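Local coordinates for glycosylation Associate Protein 1 (Streptococcus agalactiae serotype V, PDB 6OYC), which probably works, as one member of a three-protein Gap complex, in the glycosylation and accessory Sec export of a streptococcal surface glycoprotein, at residues Arg13-Asn18 with Ser206-Leu211; Val51-Met56 with Glu214-Tyr219; Ile80-Asn85 with Ala197-Lys202; Arg177-Tyr182 with His188-Asn193. One frame throughout, in Å; residues are numbered along the deposited sequence.

Interaction 1 (Arg13-Asn18 with Ser206-Leu211); sequences RTWYDN and SDIEEL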
# COMPACT_ATOMS: atom_id res chain seq x y z
N ARG A 13 7.48 14.25 1.80
CA ARG A 13 8.86 14.30 2.27
C ARG A 13 9.51 13.00 1.78
O ARG A 13 9.50 11.99 2.50
CB ARG A 13 8.89 14.46 3.80
CG ARG A 13 10.24 14.79 4.41
CD ARG A 13 10.16 14.78 5.95
NE ARG A 13 11.46 14.53 6.57
CZ ARG A 13 11.66 14.40 7.88
NH1 ARG A 13 10.63 14.49 8.72
NH2 ARG A 13 12.89 14.14 8.36
N THR A 14 10.05 13.03 0.56
CA THR A 14 10.32 11.83 -0.21
C THR A 14 11.03 10.75 0.60
O THR A 14 10.61 9.59 0.60
CB THR A 14 11.16 12.17 -1.45
OG1 THR A 14 10.43 13.06 -2.28
CG2 THR A 14 11.51 10.91 -2.27
N TRP A 15 12.12 11.11 1.26
CA TRP A 15 13.02 10.12 1.83
C TRP A 15 12.63 9.71 3.24
O TRP A 15 13.41 9.01 3.90
CB TRP A 15 14.47 10.65 1.77
CG TRP A 15 14.77 11.19 0.38
CD1 TRP A 15 14.85 12.51 0.01
CD2 TRP A 15 14.98 10.43 -0.82
NE1 TRP A 15 15.10 12.61 -1.34
CE2 TRP A 15 15.18 11.36 -1.87
CE3 TRP A 15 15.02 9.06 -1.11
CZ2 TRP A 15 15.41 10.95 -3.19
CZ3 TRP A 15 15.25 8.66 -2.42
CH2 TRP A 15 15.44 9.60 -3.44
N TYR A 16 11.45 10.11 3.70
CA TYR A 16 11.00 9.90 5.07
C TYR A 16 10.13 8.64 5.17
O TYR A 16 9.91 7.92 4.20
CB TYR A 16 10.26 11.16 5.56
CG TYR A 16 10.04 11.22 7.07
CD1 TYR A 16 11.12 11.18 7.94
CD2 TYR A 16 8.76 11.29 7.61
CE1 TYR A 16 10.94 11.23 9.32
CE2 TYR A 16 8.57 11.35 8.98
CZ TYR A 16 9.68 11.32 9.82
OH TYR A 16 9.52 11.36 11.17
N ASP A 17 9.64 8.38 6.39
CA ASP A 17 8.79 7.24 6.69
C ASP A 17 7.47 7.34 5.92
O ASP A 17 6.84 8.39 5.90
CB ASP A 17 8.54 7.20 8.21
CG ASP A 17 7.81 5.92 8.72
OD1 ASP A 17 7.60 4.95 7.96
OD2 ASP A 17 7.47 5.92 9.93
N ASN A 18 7.05 6.24 5.30
CA ASN A 18 5.74 6.21 4.64
C ASN A 18 4.63 5.73 5.57
O ASN A 18 3.48 5.63 5.13
CB ASN A 18 5.77 5.31 3.39
CG ASN A 18 5.86 3.82 3.71
OD1 ASN A 18 6.25 3.43 4.81
ND2 ASN A 18 5.50 2.97 2.75
N SER A 206 24.06 18.97 1.55
CA SER A 206 23.09 20.02 1.22
C SER A 206 21.65 19.56 1.47
O SER A 206 20.79 20.38 1.79
CB SER A 206 23.28 20.48 -0.22
OG SER A 206 23.16 19.39 -1.10
N ASP A 207 21.37 18.26 1.32
CA ASP A 207 20.07 17.71 1.68
C ASP A 207 20.23 16.21 1.90
O ASP A 207 21.29 15.64 1.67
CB ASP A 207 19.00 18.02 0.63
CG ASP A 207 19.41 17.57 -0.77
OD1 ASP A 207 20.09 16.53 -0.93
OD2 ASP A 207 19.03 18.27 -1.72
N ILE A 208 19.14 15.57 2.35
CA ILE A 208 19.21 14.15 2.70
C ILE A 208 19.46 13.30 1.47
O ILE A 208 20.11 12.25 1.55
CB ILE A 208 17.92 13.74 3.46
CG1 ILE A 208 18.11 12.43 4.24
CG2 ILE A 208 16.75 13.57 2.52
CD1 ILE A 208 19.39 12.33 4.98
N GLU A 209 19.01 13.73 0.29
CA GLU A 209 19.21 12.91 -0.90
C GLU A 209 20.69 12.77 -1.25
O GLU A 209 21.13 11.72 -1.73
CB GLU A 209 18.45 13.49 -2.07
CG GLU A 209 18.62 12.67 -3.32
CD GLU A 209 18.02 13.35 -4.52
OE1 GLU A 209 17.12 14.19 -4.34
OE2 GLU A 209 18.48 13.05 -5.64
N GLU A 210 21.47 13.84 -1.05
CA GLU A 210 22.89 13.78 -1.36
C GLU A 210 23.57 12.64 -0.60
O GLU A 210 24.35 11.87 -1.17
CB GLU A 210 23.54 15.13 -1.05
CG GLU A 210 24.95 15.30 -1.56
CD GLU A 210 25.64 16.60 -1.07
OE1 GLU A 210 25.06 17.36 -0.26
OE2 GLU A 210 26.78 16.85 -1.50
N LEU A 211 23.25 12.51 0.68
CA LEU A 211 23.78 11.40 1.46
C LEU A 211 23.23 10.06 0.96
O LEU A 211 23.96 9.06 0.93
CB LEU A 211 23.47 11.60 2.94
CG LEU A 211 23.90 10.47 3.87
CD1 LEU A 211 25.40 10.20 3.75
CD2 LEU A 211 23.51 10.78 5.34
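Trp15 lays its indole against the first turn of helix 208-223, meeting Ile208 and Glu209. The tryptophan sits on a type I beta turn, Arg13 to Tyr16, in the long loop that follows strand 2-5 of the parallel, Rossmann-like sheet. The tight part is at the five-membered ring, where CG2 of Ile208 comes within 3.3 Å of Trp15 CD1, approaching obliquely. Ile208 has its longer CG1 arm anti to the backbone N (chi1 -162°), which leaves the CG2 methyl turned to the indole. That isoleucine is buried, and Glu181 of strand 177-182 also touches its side chain.

The aliphatic part of Glu209 packs on the ring as well. Its CA lies over one face of the indole toward the rim, while Thr14 CG2 sits over the middle of the opposite face, so the ring is sandwiched. From there the extended glutamate crosses the indole at a slant, CB near NE1 and CG 3.6 Å from Trp15 CZ2. The looser, partly exposed side is the carboxylate: its plane is turned 47° from the ring plane, and Glu209 OE1 remains 3.9 Å from Trp15 NE1 without bonding to it. Glu209 OE2 has a weak, long ion pair with Arg213, one turn on. Phe241 touches both Trp15 and Glu209, and Tyr9 meets the indole edge-to-face.

Side chains also cap the start of the helix. Asp207, at the N-cap, accepts from Glu210 N through OD1 at 3.0 Å. Glu210 reaches back, its OE1 accepting from Ser206 N and, from above the carboxylate plane, Ser206 OG.

Interaction 2 (Val51-Met56 with Glu214-Tyr219); sequences VVLNYM and EKYLTY
Val51 fits its two methyls against two tyrosines of helix 208-223, and Leu53 adds a third apolar contact. CG2 of Val51 is the close one, 3.5 Å from Tyr219 CE2 and equally near Tyr219 OH, so it sits by the phenol end of that ring. The other methyl, CG1, lies over a face of Tyr219 and at the same time at the edge of Tyr216, 4.4 Å from Tyr216 CD1. One valine thus shows a methyl to the face of one ring and the edge of the next. Leu53 reaches Tyr216 CD1 with its CD2 at 4.2 Å; its side chain leaves the backbone at an angle to the helix and only its end closes in.

Both tyrosines have CG anti to the backbone N (chi1 174° in Tyr216, 177° in Tyr219), and being three residues apart they project from neighbouring positions on the helix surface toward the sheet. This is helix-on-sheet packing of an alpha/beta layer, in which helix 208-223 covers strand 48-52 of the parallel sheet, as expected for the GT-B clan to which this accessory Sec family belongs. All four residues are buried.

The next shell fixes the rings. Tyr219 OH is hydrogen-bonded to His3 ND1 and Arg49 NE, which ties the phenol to the sheet beside Val51, and the ring of Tyr74 meets that of Tyr219. Around Tyr216, Ile5 of strand 2-5 touches the side chain, while Phe241 and Ile242 of helix 239-242 pack on both Tyr216 and Leu53.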
# COMPACT_ATOMS: atom_id res chain seq x y z
N VAL A 51 16.37 -3.17 -1.76
CA VAL A 51 17.30 -2.08 -1.51
C VAL A 51 16.45 -0.85 -1.22
O VAL A 51 15.90 -0.23 -2.15
CB VAL A 51 18.26 -1.83 -2.68
CG1 VAL A 51 19.19 -0.67 -2.38
CG2 VAL A 51 19.06 -3.10 -3.05
N VAL A 52 16.35 -0.47 0.05
CA VAL A 52 15.38 0.52 0.52
C VAL A 52 16.12 1.83 0.75
O VAL A 52 17.03 1.89 1.59
CB VAL A 52 14.67 0.06 1.80
CG1 VAL A 52 13.73 1.15 2.33
CG2 VAL A 52 13.90 -1.23 1.52
N LEU A 53 15.72 2.88 0.04
CA LEU A 53 16.49 4.12 0.07
C LEU A 53 15.98 5.12 1.10
O LEU A 53 16.77 5.94 1.56
CB LEU A 53 16.49 4.77 -1.31
CG LEU A 53 17.16 4.00 -2.44
CD1 LEU A 53 17.19 4.85 -3.72
CD2 LEU A 53 18.56 3.58 -2.07
N ASN A 54 14.70 5.08 1.46
CA ASN A 54 14.14 6.06 2.37
C ASN A 54 14.11 5.52 3.79
O ASN A 54 14.30 4.33 4.04
CB ASN A 54 12.74 6.49 1.94
CG ASN A 54 11.76 5.32 1.89
OD1 ASN A 54 12.04 4.29 1.27
ND2 ASN A 54 10.62 5.48 2.53
N TYR A 55 13.86 6.42 4.73
CA TYR A 55 13.77 6.10 6.15
C TYR A 55 12.53 5.24 6.42
O TYR A 55 11.40 5.66 6.15
CB TYR A 55 13.73 7.41 6.93
CG TYR A 55 13.66 7.33 8.44
CD1 TYR A 55 14.60 6.60 9.17
CD2 TYR A 55 12.66 8.00 9.14
CE1 TYR A 55 14.54 6.55 10.55
CE2 TYR A 55 12.60 7.96 10.51
CZ TYR A 55 13.54 7.23 11.21
OH TYR A 55 13.48 7.19 12.57
N MET A 56 12.72 4.03 6.96
CA MET A 56 11.60 3.09 7.15
C MET A 56 11.69 2.40 8.51
O MET A 56 11.95 1.19 8.60
CB MET A 56 11.58 2.07 6.01
CG MET A 56 11.11 2.65 4.68
SD MET A 56 9.33 2.91 4.77
CE MET A 56 8.75 1.32 4.13
N GLU A 214 25.09 8.81 -1.97
CA GLU A 214 26.41 8.30 -1.59
C GLU A 214 26.30 6.88 -1.07
O GLU A 214 27.05 5.99 -1.49
CB GLU A 214 27.05 9.22 -0.54
CG GLU A 214 28.31 8.63 0.07
CD GLU A 214 28.94 9.52 1.13
OE1 GLU A 214 28.89 10.77 1.02
OE2 GLU A 214 29.49 8.95 2.10
N LYS A 215 25.35 6.64 -0.16
CA LYS A 215 25.14 5.28 0.34
C LYS A 215 24.75 4.33 -0.79
O LYS A 215 25.25 3.20 -0.85
CB LYS A 215 24.09 5.27 1.45
CG LYS A 215 24.50 6.06 2.67
CD LYS A 215 25.86 5.58 3.19
CE LYS A 215 25.77 4.19 3.80
NZ LYS A 215 27.12 3.57 4.01
N TYR A 216 23.89 4.77 -1.71
CA TYR A 216 23.50 3.87 -2.80
C TYR A 216 24.69 3.51 -3.69
O TYR A 216 24.89 2.34 -4.06
CB TYR A 216 22.38 4.46 -3.65
CG TYR A 216 22.12 3.56 -4.84
CD1 TYR A 216 21.56 2.31 -4.66
CD2 TYR A 216 22.49 3.94 -6.12
CE1 TYR A 216 21.33 1.46 -5.73
CE2 TYR A 216 22.26 3.10 -7.21
CZ TYR A 216 21.69 1.85 -7.00
OH TYR A 216 21.46 0.99 -8.05
N LEU A 217 25.48 4.51 -4.08
CA LEU A 217 26.59 4.20 -4.97
C LEU A 217 27.59 3.27 -4.28
O LEU A 217 28.14 2.37 -4.93
CB LEU A 217 27.25 5.48 -5.46
CG LEU A 217 26.26 6.35 -6.25
CD1 LEU A 217 26.90 7.65 -6.71
CD2 LEU A 217 25.63 5.60 -7.42
N THR A 218 27.77 3.40 -2.97
CA THR A 218 28.57 2.42 -2.26
C THR A 218 27.95 1.03 -2.34
O THR A 218 28.67 0.04 -2.58
CB THR A 218 28.74 2.83 -0.80
OG1 THR A 218 29.50 4.05 -0.72
CG2 THR A 218 29.46 1.73 -0.03
N TYR A 219 26.63 0.92 -2.16
CA TYR A 219 25.98 -0.39 -2.28
C TYR A 219 26.21 -0.96 -3.67
O TYR A 219 26.52 -2.15 -3.83
CB TYR A 219 24.47 -0.28 -2.00
CG TYR A 219 23.74 -1.61 -2.18
CD1 TYR A 219 23.60 -2.50 -1.12
CD2 TYR A 219 23.20 -1.98 -3.41
CE1 TYR A 219 22.95 -3.73 -1.28
CE2 TYR A 219 22.55 -3.22 -3.58
CZ TYR A 219 22.43 -4.08 -2.51
OH TYR A 219 21.79 -5.29 -2.65

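Interaction 3 (Ile80-Asn85 with Ala197-Lys202); sequences IQEIGN and AIHFLK
Ile80 and Glu82 meet Phe200 and His199 in a small contact, part apolar and part water-bridged, between the end of helix 76-80 and the connection, partly 3-10, that joins strands 190-192 and 204-205. It lies at the border between the parallel-sheet layer and the antiparallel sheet. On the apolar side CG2 of Ile80 touches Phe200 CZ at 4.2 Å, arriving at the edge of the ring and near its plane, with the two side chains crossing at about a right angle.

The polar side is more open. Glu82 leaves the helix through a Schellman motif with positive phi (61°), and its extended side chain carries the carboxylate across to His199. The two flat groups stand almost perpendicular, their planes 83° apart. Glu82 OE2 stays 4.1 Å from His199 NE2, too far for a direct bond, and a water spans the gap: it donates to OE2 at 3.2 Å and is hydrogen-bonded to His199 NE2 at 3.1 Å. Glu82 OE1 has a salt bridge with Lys196, so the carboxylate is held from its other oxygen as well. Ile198 CG2 rests 3.3 Å above the centre of the His199 ring.

Further in, Ile80 packs on Ile178 and Met179 of strand 177-182, and Leu211 of helix 208-223 touches both Ile80 and Phe200.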
# COMPACT_ATOMS: atom_id res chain seq x y z
N ILE A 80 23.34 3.88 7.79
CA ILE A 80 23.68 5.16 8.40
C ILE A 80 23.60 5.08 9.92
O ILE A 80 24.55 5.44 10.62
CB ILE A 80 22.76 6.26 7.86
CG1 ILE A 80 22.96 6.40 6.35
CG2 ILE A 80 22.98 7.58 8.60
CD1 ILE A 80 22.03 7.41 5.73
N GLN A 81 22.47 4.61 10.44
CA GLN A 81 22.20 4.72 11.86
C GLN A 81 22.91 3.66 12.70
O GLN A 81 22.71 3.65 13.92
CB GLN A 81 20.69 4.64 12.12
CG GLN A 81 19.92 5.87 11.64
CD GLN A 81 18.44 5.72 11.88
OE1 GLN A 81 17.68 5.41 10.94
NE2 GLN A 81 18.01 5.90 13.14
N GLU A 82 23.71 2.77 12.08
CA GLU A 82 24.53 1.78 12.81
C GLU A 82 23.66 0.84 13.63
O GLU A 82 23.97 0.51 14.78
CB GLU A 82 25.59 2.45 13.70
CG GLU A 82 26.62 3.19 12.89
CD GLU A 82 27.61 3.98 13.74
OE1 GLU A 82 27.64 3.79 14.98
OE2 GLU A 82 28.34 4.79 13.14
N ILE A 83 22.55 0.42 13.04
CA ILE A 83 21.60 -0.40 13.78
C ILE A 83 22.13 -1.83 13.93
O ILE A 83 22.13 -2.38 15.03
CB ILE A 83 20.21 -0.31 13.12
CG1 ILE A 83 19.61 1.05 13.49
CG2 ILE A 83 19.30 -1.44 13.56
CD1 ILE A 83 18.69 1.60 12.45
N GLY A 84 22.63 -2.43 12.85
CA GLY A 84 23.20 -3.75 13.04
C GLY A 84 22.14 -4.78 13.40
O GLY A 84 20.96 -4.66 13.04
N ASN A 85 22.54 -5.80 14.13
CA ASN A 85 21.61 -6.87 14.46
C ASN A 85 21.09 -6.68 15.89
O ASN A 85 21.45 -7.39 16.82
CB ASN A 85 22.29 -8.22 14.27
CG ASN A 85 21.41 -9.37 14.70
OD1 ASN A 85 20.22 -9.41 14.39
ND2 ASN A 85 22.01 -10.33 15.39
N ALA A 197 32.34 10.85 11.23
CA ALA A 197 32.76 11.35 9.92
C ALA A 197 33.60 10.35 9.15
O ALA A 197 33.61 10.37 7.91
CB ALA A 197 33.55 12.65 10.06
N ILE A 198 34.32 9.49 9.85
CA ILE A 198 35.04 8.37 9.25
C ILE A 198 34.21 7.64 8.17
O ILE A 198 34.71 7.36 7.08
CB ILE A 198 35.50 7.40 10.37
CG1 ILE A 198 36.51 6.40 9.84
CG2 ILE A 198 34.33 6.76 11.12
CD1 ILE A 198 37.69 7.08 9.31
N HIS A 199 32.94 7.38 8.44
CA HIS A 199 32.13 6.57 7.54
C HIS A 199 31.51 7.37 6.40
O HIS A 199 30.76 6.80 5.60
CB HIS A 199 31.03 5.84 8.32
CG HIS A 199 31.54 5.10 9.52
ND1 HIS A 199 32.36 4.00 9.41
CD2 HIS A 199 31.34 5.30 10.84
CE1 HIS A 199 32.65 3.55 10.62
NE2 HIS A 199 32.04 4.32 11.51
N PHE A 200 31.80 8.66 6.28
CA PHE A 200 31.12 9.52 5.32
C PHE A 200 32.12 10.38 4.55
O PHE A 200 33.17 10.76 5.06
CB PHE A 200 30.11 10.43 6.01
CG PHE A 200 29.05 9.69 6.78
CD1 PHE A 200 29.31 9.20 8.06
CD2 PHE A 200 27.79 9.49 6.23
CE1 PHE A 200 28.33 8.51 8.77
CE2 PHE A 200 26.80 8.81 6.95
CZ PHE A 200 27.07 8.32 8.22
N LEU A 201 31.74 10.70 3.30
CA LEU A 201 32.56 11.58 2.47
C LEU A 201 32.45 13.04 2.88
O LEU A 201 33.33 13.84 2.53
CB LEU A 201 32.15 11.43 0.99
CG LEU A 201 32.57 10.13 0.31
CD1 LEU A 201 32.05 10.10 -1.13
CD2 LEU A 201 34.12 9.94 0.35
N LYS A 202 31.40 13.42 3.61
CA LYS A 202 31.21 14.80 4.03
C LYS A 202 30.70 14.85 5.46
O LYS A 202 30.09 13.90 5.95
CB LYS A 202 30.23 15.56 3.12
CG LYS A 202 30.75 15.82 1.73
CD LYS A 202 29.63 15.84 0.71
CE LYS A 202 29.00 17.19 0.59
NZ LYS A 202 28.90 17.55 -0.85
O HOH W 1 31.17 4.00 14.46

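Interaction 4 (Arg177-Tyr182 with His188-Asn193); sequences RIMREY and HHVEIN
Arg180 and Glu191 face each other as the hydrogen-bonded pair of this hairpin: Glu191 N gives to Arg180 O at 2.8 Å and Arg180 N to Glu191 O at 2.9 Å. The ladder goes on with Tyr182 N bonded to His189 O in a nearly straight line (177° at the hydrogen) and Asn193 N to Ile178 O. With its CG anti to the backbone N (chi1 -175°), Asn193 also reaches Arg177 O through ND2 at 2.8 Å, close to the carbonyl axis and with that oxygen in the amide plane.

On the face of Arg180 and Glu191, His189 NE2 donates to Glu191 OE2 at 2.9 Å, on the anti side and somewhat out of the carboxylate plane, while that oxygen is close to the imidazole plane. Asp187 takes the other imidazole nitrogen, ND1, so the ring is fixed from two sides. The Tyr182 ring lies almost parallel to it, planes 14° apart, but displaced so that little of one ring faces the other; CD1 of Tyr182 is over the rim of the imidazole. Asp169 pairs with both Arg177 and Arg180.

The other face is apolar near Met179, Val190 and Ile192. Met179 SD lies 3.9 Å from Val190 CG1, and Met179 CB lies as far from Ile192 CD1. At the hairpin end a water donates to both Glu181 OE2 and His188 O; Glu181 OE1 bonds Tyr170 OH and salt-bridges Arg13. Leu211 and Ile208 of helix 208-223 cover this side. A classic beta bulge at Ile178 and Met179, opposite Tyr170, belongs to an antiparallel meander of strands 164-171, 177-182 and 190-192.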
# COMPACT_ATOMS: atom_id res chain seq x y z
N ARG A 177 23.46 10.17 18.67
CA ARG A 177 23.00 10.82 17.45
C ARG A 177 23.99 10.57 16.31
O ARG A 177 25.18 10.87 16.43
CB ARG A 177 22.83 12.32 17.67
CG ARG A 177 22.27 13.00 16.43
CD ARG A 177 21.82 14.40 16.75
NE ARG A 177 22.96 15.28 16.97
CZ ARG A 177 23.02 16.17 17.95
NH1 ARG A 177 22.01 16.29 18.79
NH2 ARG A 177 24.10 16.95 18.08
N ILE A 178 23.49 10.02 15.21
CA ILE A 178 24.34 9.85 14.03
C ILE A 178 24.30 11.08 13.14
O ILE A 178 25.33 11.52 12.64
CB ILE A 178 23.95 8.60 13.24
CG1 ILE A 178 24.01 7.36 14.13
CG2 ILE A 178 24.85 8.46 12.03
CD1 ILE A 178 25.36 7.08 14.67
N MET A 179 23.12 11.65 12.93
CA MET A 179 23.03 12.83 12.07
C MET A 179 21.79 13.62 12.43
O MET A 179 20.82 13.08 12.99
CB MET A 179 23.01 12.45 10.59
CG MET A 179 21.78 11.66 10.21
SD MET A 179 21.69 11.19 8.49
CE MET A 179 20.19 10.22 8.52
N ARG A 180 21.82 14.90 12.11
CA ARG A 180 20.69 15.80 12.25
C ARG A 180 20.30 16.35 10.88
O ARG A 180 21.17 16.82 10.14
CB ARG A 180 21.01 16.94 13.21
CG ARG A 180 20.04 18.11 13.12
CD ARG A 180 20.32 19.14 14.20
NE ARG A 180 20.46 18.52 15.51
CZ ARG A 180 20.62 19.19 16.63
NH1 ARG A 180 20.64 20.52 16.61
NH2 ARG A 180 20.73 18.55 17.79
N GLU A 181 19.01 16.26 10.56
CA GLU A 181 18.45 16.74 9.29
C GLU A 181 17.54 17.91 9.60
O GLU A 181 16.54 17.74 10.32
CB GLU A 181 17.66 15.64 8.57
CG GLU A 181 16.97 16.11 7.28
CD GLU A 181 15.94 15.12 6.72
OE1 GLU A 181 15.51 14.15 7.41
OE2 GLU A 181 15.54 15.30 5.56
N TYR A 182 17.87 19.09 9.07
CA TYR A 182 17.06 20.28 9.29
C TYR A 182 15.82 20.26 8.40
O TYR A 182 15.83 19.68 7.31
CB TYR A 182 17.91 21.54 9.07
CG TYR A 182 18.81 21.83 10.27
CD1 TYR A 182 20.01 21.15 10.43
CD2 TYR A 182 18.44 22.74 11.25
CE1 TYR A 182 20.85 21.39 11.52
CE2 TYR A 182 19.25 22.99 12.35
CZ TYR A 182 20.46 22.31 12.48
OH TYR A 182 21.26 22.54 13.57
N HIS A 188 17.24 22.39 4.57
CA HIS A 188 17.05 20.95 4.76
C HIS A 188 18.38 20.23 4.84
O HIS A 188 18.45 19.04 4.52
CB HIS A 188 16.19 20.36 3.64
CG HIS A 188 14.83 20.97 3.53
ND1 HIS A 188 14.30 21.40 2.33
CD2 HIS A 188 13.90 21.23 4.47
CE1 HIS A 188 13.09 21.90 2.54
NE2 HIS A 188 12.83 21.81 3.83
N HIS A 189 19.45 20.93 5.24
CA HIS A 189 20.77 20.33 5.18
C HIS A 189 20.97 19.34 6.33
O HIS A 189 20.25 19.37 7.34
CB HIS A 189 21.86 21.41 5.19
CG HIS A 189 22.26 21.87 6.55
ND1 HIS A 189 21.64 22.93 7.19
CD2 HIS A 189 23.20 21.41 7.41
CE1 HIS A 189 22.18 23.10 8.38
NE2 HIS A 189 23.13 22.19 8.54
N VAL A 190 21.97 18.48 6.18
CA VAL A 190 22.21 17.35 7.08
C VAL A 190 23.59 17.51 7.70
O VAL A 190 24.57 17.73 6.99
CB VAL A 190 22.08 16.02 6.31
CG1 VAL A 190 22.34 14.81 7.23
CG2 VAL A 190 20.72 15.89 5.66
N GLU A 191 23.67 17.38 9.03
CA GLU A 191 24.93 17.43 9.77
C GLU A 191 25.24 16.05 10.34
O GLU A 191 24.47 15.52 11.15
CB GLU A 191 24.89 18.46 10.91
CG GLU A 191 24.82 19.92 10.45
CD GLU A 191 24.43 20.90 11.58
OE1 GLU A 191 24.40 20.47 12.76
OE2 GLU A 191 24.14 22.10 11.29
N ILE A 192 26.37 15.50 9.95
CA ILE A 192 26.87 14.24 10.48
C ILE A 192 27.55 14.48 11.83
O ILE A 192 28.29 15.45 12.01
CB ILE A 192 27.85 13.61 9.48
CG1 ILE A 192 27.18 13.46 8.10
CG2 ILE A 192 28.46 12.34 10.03
CD1 ILE A 192 25.99 12.50 8.09
N ASN A 193 27.31 13.58 12.79
CA ASN A 193 28.08 13.53 14.03
C ASN A 193 29.58 13.45 13.71
O ASN A 193 30.03 12.45 13.13
CB ASN A 193 27.68 12.32 14.86
CG ASN A 193 28.38 12.28 16.22
OD1 ASN A 193 29.44 12.87 16.41
ND2 ASN A 193 27.76 11.59 17.19
O HOH W 2 24.96 16.05 14.24
O HOH W 3 17.09 16.83 3.60

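In the fold
Helix 208-223 joins the set: interactions 1 and 2 use successive parts of it, and its Leu211 touches residues of interactions 3 and 4. Interaction 2 is the core contact, fully buried and apolar between its segments, whereas interaction 3 is farther out and relies partly on water. Interaction 1 falls between, buried at Ile208 and more exposed at Glu209. Interaction 4 differs in being a backbone ladder within the antiparallel sheet. Polar links also run between contacts: the salt bridge of Arg13 with Glu181 connects interactions 1 and 4, while Trp15 O probably bonds Tyr55 N between 1 and 2.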